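Local coordinates for probable M18-family aminopeptidase 1 (Thermotoga maritima, PDB 2GLF), which probably acts as a zinc-dependent metallo-aminopeptidase of the M18 family, removing amino acids from the N-terminal ends of peptides, at residues D80-G85 with K302-K307; V137-K140 with T144-E147. All coordinates share one frame; numbering follows the deposited sequence.

Contact 1: residues D80-G85 with K302-K307; sequences DDLKRG and KMQGAK
Gln304 reaches the 80-85 loop because its CG stands anti to its own carbonyl carbon (chi1 -71°) and the rest of the chain is extended, carrying the amide across to Asp80, Asp81 and Leu82. On the loop, Asp81 CG is trans to the backbone N (chi1 178°), which brings one carboxylate oxygen toward the same amide. The Gln304 CD lies 3.8 Å from Leu82 N and 4.0 Å from Asp80 O, so the amide as a whole lies among Asp80 O, Asp81 OD2 and Leu82 N. Its plane is turned 62° from that of the Asp81 carboxylate. Leu82 meets it at about a right angle, with CB and CG beside the amide, while its side chain also packs on Ile300 and Leu301 of helix 292-303; Gln304 additionally touches Pro59 and Val78.

The aspartate is held from its own side. Lys83 N donates to Asp81 OD2 at 3.1 Å, almost straight but from above the carboxylate plane, and Lys83 NZ adds a long salt bridge to Asp81 OD1 at 3.7 Å. The contact thus joins two familiar local motifs: an Asx turn at Asp81 begins the loop's 3-10 turn, and a Schellman motif with Gly305 as C-prime residue ends helix 292-303, the Gln304 side chain reaching across from the helix end to the loop.

Contact 2: residues V137-K140 with T144-E147; sequences VLFK and TEIE
Ile146, Lys140 and Thr144 give up the most surface in this hairpin, and between them they show how the turn end of a hairpin at the edge of a larger antiparallel sheet is packed. Ile146 forms the hydrogen-bonded antiparallel pair with Leu138: Leu138 N donates to Ile146 O at 2.8 Å, and Ile146 N returns a bond to Leu138 O at 2.7 Å. Both side chains lie on the same face and reach Ile215. Lys140 bends at chi2 (-88°) and again further along, which folds its methylene chain over the facing strand instead of extending it past the turn. Its CG lies alongside Thr144 CB at 3.6 Å, while CD packs against Ile146 CD1. In the backbone, Lys140 N donates to Thr144 O at 2.9 Å with an N-H...O angle of 168°.

The opposite face carries Phe139 beside Glu145, a non-hydrogen-bonded pair. Ring and glutamate chain run the same way, with Phe139 CE2 3.5 Å from Glu145 CB and the carboxylate turned 65° to the ring. Phe139 also packs on Ala374 of the second subunit. Were Phe139 replaced by alanine, the Glu145 methylenes would probably lose their aromatic neighbour and a gap would be likely to open toward that subunit. The chemistry implies a division of labour, with backbone bonds fixing the register and the aliphatic parts of charged side chains supplying much of the packing.

Following the chain from its N terminus, segment 80-85 comes first, in the loop between strands 73-77 and 87-92 of the mixed sheet. The chain then enters the antiparallel sheet, where contact 2 closes a short turn, with three residues between its segments, joining strands 132-139 and 145-150, the latter an outermost strand of that sheet within the chain. Only after 216 intervening residues does the end of helix 292-303 meet segment 80-85 as contact 1. Contact 2 is therefore nested inside the larger loop. Their centres lie about 40 Å apart and their nearest atoms about 26 Å; contact 1 ties a helix end to a loop joining two inner strands, contact 2 neighbouring strands, and both touch the second subunit.

Contact 1: residues D80-G85 with K302-K307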
loop_
_atom_site.group_PDB
_atom_site.type_symbol
_atom_site.label_atom_id
_atom_site.label_comp_id
_atom_site.label_asym_id
_atom_site.label_seq_id
_atom_site.Cartn_x
_atom_site.Cartn_y
_atom_site.Cartn_z
ATOM N N ASP A 80 -44.441 -49.106 -19.287
ATOM C CA ASP A 80 -45.280 -49.639 -18.224
ATOM C C ASP A 80 -46.097 -48.499 -17.631
ATOM O O ASP A 80 -46.172 -47.415 -18.211
ATOM C CB ASP A 80 -44.421 -50.276 -17.134
ATOM C CG ASP A 80 -45.194 -51.289 -16.302
ATOM O OD1 ASP A 80 -46.376 -51.029 -15.986
ATOM O OD2 ASP A 80 -44.620 -52.344 -15.956
ATOM N N ASP A 81 -46.721 -48.744 -16.488
ATOM C CA ASP A 81 -47.509 -47.726 -15.821
ATOM C C ASP A 81 -46.514 -46.707 -15.237
ATOM O O ASP A 81 -45.608 -47.083 -14.491
ATOM C CB ASP A 81 -48.329 -48.392 -14.713
ATOM C CG ASP A 81 -49.157 -47.411 -13.920
ATOM O OD1 ASP A 81 -49.795 -47.853 -12.945
ATOM O OD2 ASP A 81 -49.175 -46.209 -14.261
ATOM N N LEU A 82 -46.662 -45.427 -15.576
ATOM C CA LEU A 82 -45.740 -44.416 -15.053
ATOM C C LEU A 82 -45.667 -44.417 -13.543
ATOM O O LEU A 82 -44.702 -43.915 -12.970
ATOM C CB LEU A 82 -46.116 -43.008 -15.505
ATOM C CG LEU A 82 -45.673 -42.535 -16.887
ATOM C CD1 LEU A 82 -45.611 -41.003 -16.857
ATOM C CD2 LEU A 82 -44.307 -43.119 -17.253
ATOM N N LYS A 83 -46.689 -44.968 -12.896
ATOM C CA LYS A 83 -46.696 -45.013 -11.442
ATOM C C LYS A 83 -45.504 -45.803 -10.922
ATOM O O LYS A 83 -45.085 -45.627 -9.782
ATOM C CB LYS A 83 -48.005 -45.618 -10.920
ATOM C CG LYS A 83 -49.163 -44.630 -10.844
ATOM C CD LYS A 83 -50.217 -45.104 -9.851
ATOM C CE LYS A 83 -51.146 -46.151 -10.438
ATOM N NZ LYS A 83 -52.170 -45.533 -11.325
ATOM N N ARG A 84 -44.951 -46.669 -11.762
ATOM C CA ARG A 84 -43.798 -47.462 -11.354
ATOM C C ARG A 84 -42.527 -46.619 -11.457
ATOM O O ARG A 84 -41.431 -47.093 -11.152
ATOM C CB ARG A 84 -43.668 -48.701 -12.236
ATOM C CG ARG A 84 -44.945 -49.498 -12.338
ATOM C CD ARG A 84 -44.694 -50.848 -12.968
ATOM N NE ARG A 84 -43.862 -51.697 -12.121
ATOM C CZ ARG A 84 -44.167 -52.035 -10.873
ATOM N NH1 ARG A 84 -45.288 -51.593 -10.316
ATOM N NH2 ARG A 84 -43.359 -52.829 -10.185
ATOM N N GLY A 85 -42.691 -45.367 -11.883
ATOM C CA GLY A 85 -41.565 -44.462 -12.031
ATOM C C GLY A 85 -40.793 -44.763 -13.299
ATOM O O GLY A 85 -41.120 -45.704 -14.023
ATOM N N LYS A 302 -52.253 -38.628 -17.959
ATOM C CA LYS A 302 -53.652 -38.510 -18.361
ATOM C C LYS A 302 -53.938 -39.559 -19.414
ATOM O O LYS A 302 -54.989 -40.201 -19.396
ATOM C CB LYS A 302 -53.938 -37.126 -18.938
ATOM C CG LYS A 302 -53.738 -36.009 -17.944
ATOM C CD LYS A 302 -54.645 -36.164 -16.733
ATOM C CE LYS A 302 -56.104 -35.980 -17.106
ATOM N NZ LYS A 302 -56.980 -36.051 -15.908
HETATM N N MSE A 303 -52.985 -39.732 -20.325
HETATM C CA MSE A 303 -53.121 -40.711 -21.390
HETATM C C MSE A 303 -53.242 -42.127 -20.836
HETATM O O MSE A 303 -53.798 -43.006 -21.485
HETATM C CB MSE A 303 -51.936 -40.614 -22.343
HETATM C CG MSE A 303 -51.847 -39.271 -23.035
HETATM SE SE MSE A 303 -50.429 -39.205 -24.336
HETATM C CE MSE A 303 -51.463 -39.406 -25.971
ATOM N N GLN A 304 -52.719 -42.342 -19.635
ATOM C CA GLN A 304 -52.803 -43.646 -18.999
ATOM C C GLN A 304 -54.002 -43.667 -18.059
ATOM O O GLN A 304 -54.143 -44.563 -17.228
ATOM C CB GLN A 304 -51.522 -43.947 -18.229
ATOM C CG GLN A 304 -50.340 -44.209 -19.135
ATOM C CD GLN A 304 -49.109 -44.684 -18.385
ATOM O OE1 GLN A 304 -48.086 -45.001 -18.995
ATOM N NE2 GLN A 304 -49.201 -44.734 -17.059
ATOM N N GLY A 305 -54.862 -42.663 -18.197
ATOM C CA GLY A 305 -56.054 -42.585 -17.377
ATOM C C GLY A 305 -55.895 -41.922 -16.024
ATOM O O GLY A 305 -56.774 -42.062 -15.177
ATOM N N ALA A 306 -54.797 -41.202 -15.808
ATOM C CA ALA A 306 -54.572 -40.532 -14.523
ATOM C C ALA A 306 -55.831 -39.795 -14.084
ATOM O O ALA A 306 -56.426 -39.040 -14.857
ATOM C CB ALA A 306 -53.405 -39.556 -14.633
ATOM N N LYS A 307 -56.246 -40.006 -12.842
ATOM C CA LYS A 307 -57.448 -39.341 -12.373
ATOM C C LYS A 307 -57.171 -37.980 -11.741
ATOM O O LYS A 307 -57.610 -36.956 -12.267
ATOM C CB LYS A 307 -58.202 -40.243 -11.396
ATOM C CG LYS A 307 -59.697 -39.946 -11.326
ATOM C CD LYS A 307 -60.291 -39.748 -12.724
ATOM C CE LYS A 307 -60.016 -40.933 -13.643
ATOM N NZ LYS A 307 -60.389 -40.648 -15.060
#

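Contact 2: residues V137-K140 with T144-E147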
loop_
_atom_site.group_PDB
_atom_site.type_symbol
_atom_site.label_atom_id
_atom_site.label_comp_id
_atom_site.label_asym_id
_atom_site.label_seq_id
_atom_site.Cartn_x
_atom_site.Cartn_y
_atom_site.Cartn_z
ATOM N N VAL A 137 -31.464 -17.112 -35.745
ATOM C CA VAL A 137 -32.680 -16.875 -36.502
ATOM C C VAL A 137 -33.198 -15.440 -36.314
ATOM O O VAL A 137 -32.977 -14.824 -35.274
ATOM C CB VAL A 137 -33.764 -17.894 -36.081
ATOM C CG1 VAL A 137 -33.981 -17.833 -34.582
ATOM C CG2 VAL A 137 -35.054 -17.609 -36.818
ATOM N N LEU A 138 -33.871 -14.917 -37.336
ATOM C CA LEU A 138 -34.422 -13.566 -37.298
ATOM C C LEU A 138 -35.826 -13.599 -37.908
ATOM O O LEU A 138 -36.069 -14.325 -38.872
ATOM C CB LEU A 138 -33.558 -12.600 -38.123
ATOM C CG LEU A 138 -32.034 -12.504 -37.955
ATOM C CD1 LEU A 138 -31.474 -11.624 -39.069
ATOM C CD2 LEU A 138 -31.659 -11.942 -36.582
ATOM N N PHE A 139 -36.749 -12.820 -37.350
ATOM C CA PHE A 139 -38.104 -12.767 -37.882
ATOM C C PHE A 139 -38.356 -11.388 -38.469
ATOM O O PHE A 139 -38.036 -10.375 -37.845
ATOM C CB PHE A 139 -39.131 -13.049 -36.786
ATOM C CG PHE A 139 -39.058 -14.437 -36.232
ATOM C CD1 PHE A 139 -38.195 -14.739 -35.191
ATOM C CD2 PHE A 139 -39.833 -15.454 -36.775
ATOM C CE1 PHE A 139 -38.102 -16.040 -34.696
ATOM C CE2 PHE A 139 -39.748 -16.755 -36.291
ATOM C CZ PHE A 139 -38.882 -17.051 -35.251
ATOM N N LYS A 140 -38.914 -11.344 -39.675
ATOM C CA LYS A 140 -39.211 -10.069 -40.323
ATOM C C LYS A 140 -40.413 -9.492 -39.578
ATOM O O LYS A 140 -40.994 -10.160 -38.717
ATOM C CB LYS A 140 -39.565 -10.289 -41.801
ATOM C CG LYS A 140 -38.630 -11.241 -42.530
ATOM C CD LYS A 140 -37.424 -10.534 -43.119
ATOM C CE LYS A 140 -37.704 -10.106 -44.556
ATOM N NZ LYS A 140 -37.947 -11.267 -45.478
ATOM N N THR A 144 -42.255 -13.571 -41.061
ATOM C CA THR A 144 -41.413 -14.481 -41.843
ATOM C C THR A 144 -40.126 -14.849 -41.098
ATOM O O THR A 144 -39.321 -13.984 -40.757
ATOM C CB THR A 144 -41.041 -13.852 -43.209
ATOM O OG1 THR A 144 -42.200 -13.821 -44.053
ATOM C CG2 THR A 144 -39.946 -14.649 -43.892
ATOM N N GLU A 145 -39.937 -16.142 -40.855
ATOM C CA GLU A 145 -38.762 -16.631 -40.145
ATOM C C GLU A 145 -37.571 -16.762 -41.083
ATOM O O GLU A 145 -37.724 -17.171 -42.231
ATOM C CB GLU A 145 -39.084 -17.981 -39.508
ATOM C CG GLU A 145 -37.915 -18.689 -38.873
ATOM C CD GLU A 145 -38.335 -19.996 -38.231
ATOM O OE1 GLU A 145 -38.838 -19.971 -37.085
ATOM O OE2 GLU A 145 -38.179 -21.049 -38.886
ATOM N N ILE A 146 -36.385 -16.414 -40.590
ATOM C CA ILE A 146 -35.168 -16.478 -41.395
ATOM C C ILE A 146 -34.003 -17.101 -40.636
ATOM O O ILE A 146 -33.573 -16.591 -39.608
ATOM C CB ILE A 146 -34.751 -15.068 -41.877
ATOM C CG1 ILE A 146 -35.840 -14.497 -42.787
ATOM C CG2 ILE A 146 -33.420 -15.131 -42.616
ATOM C CD1 ILE A 146 -35.497 -13.161 -43.402
ATOM N N GLU A 147 -33.491 -18.209 -41.158
ATOM C CA GLU A 147 -32.375 -18.899 -40.529
ATOM C C GLU A 147 -31.027 -18.305 -40.947
ATOM O O GLU A 147 -30.867 -17.813 -42.067
ATOM C CB GLU A 147 -32.425 -20.392 -40.872
ATOM C CG GLU A 147 -32.434 -21.297 -39.653
ATOM C CD GLU A 147 -32.633 -22.758 -40.005
ATOM O OE1 GLU A 147 -31.783 -23.325 -40.727
ATOM O OE2 GLU A 147 -33.643 -23.340 -39.558
#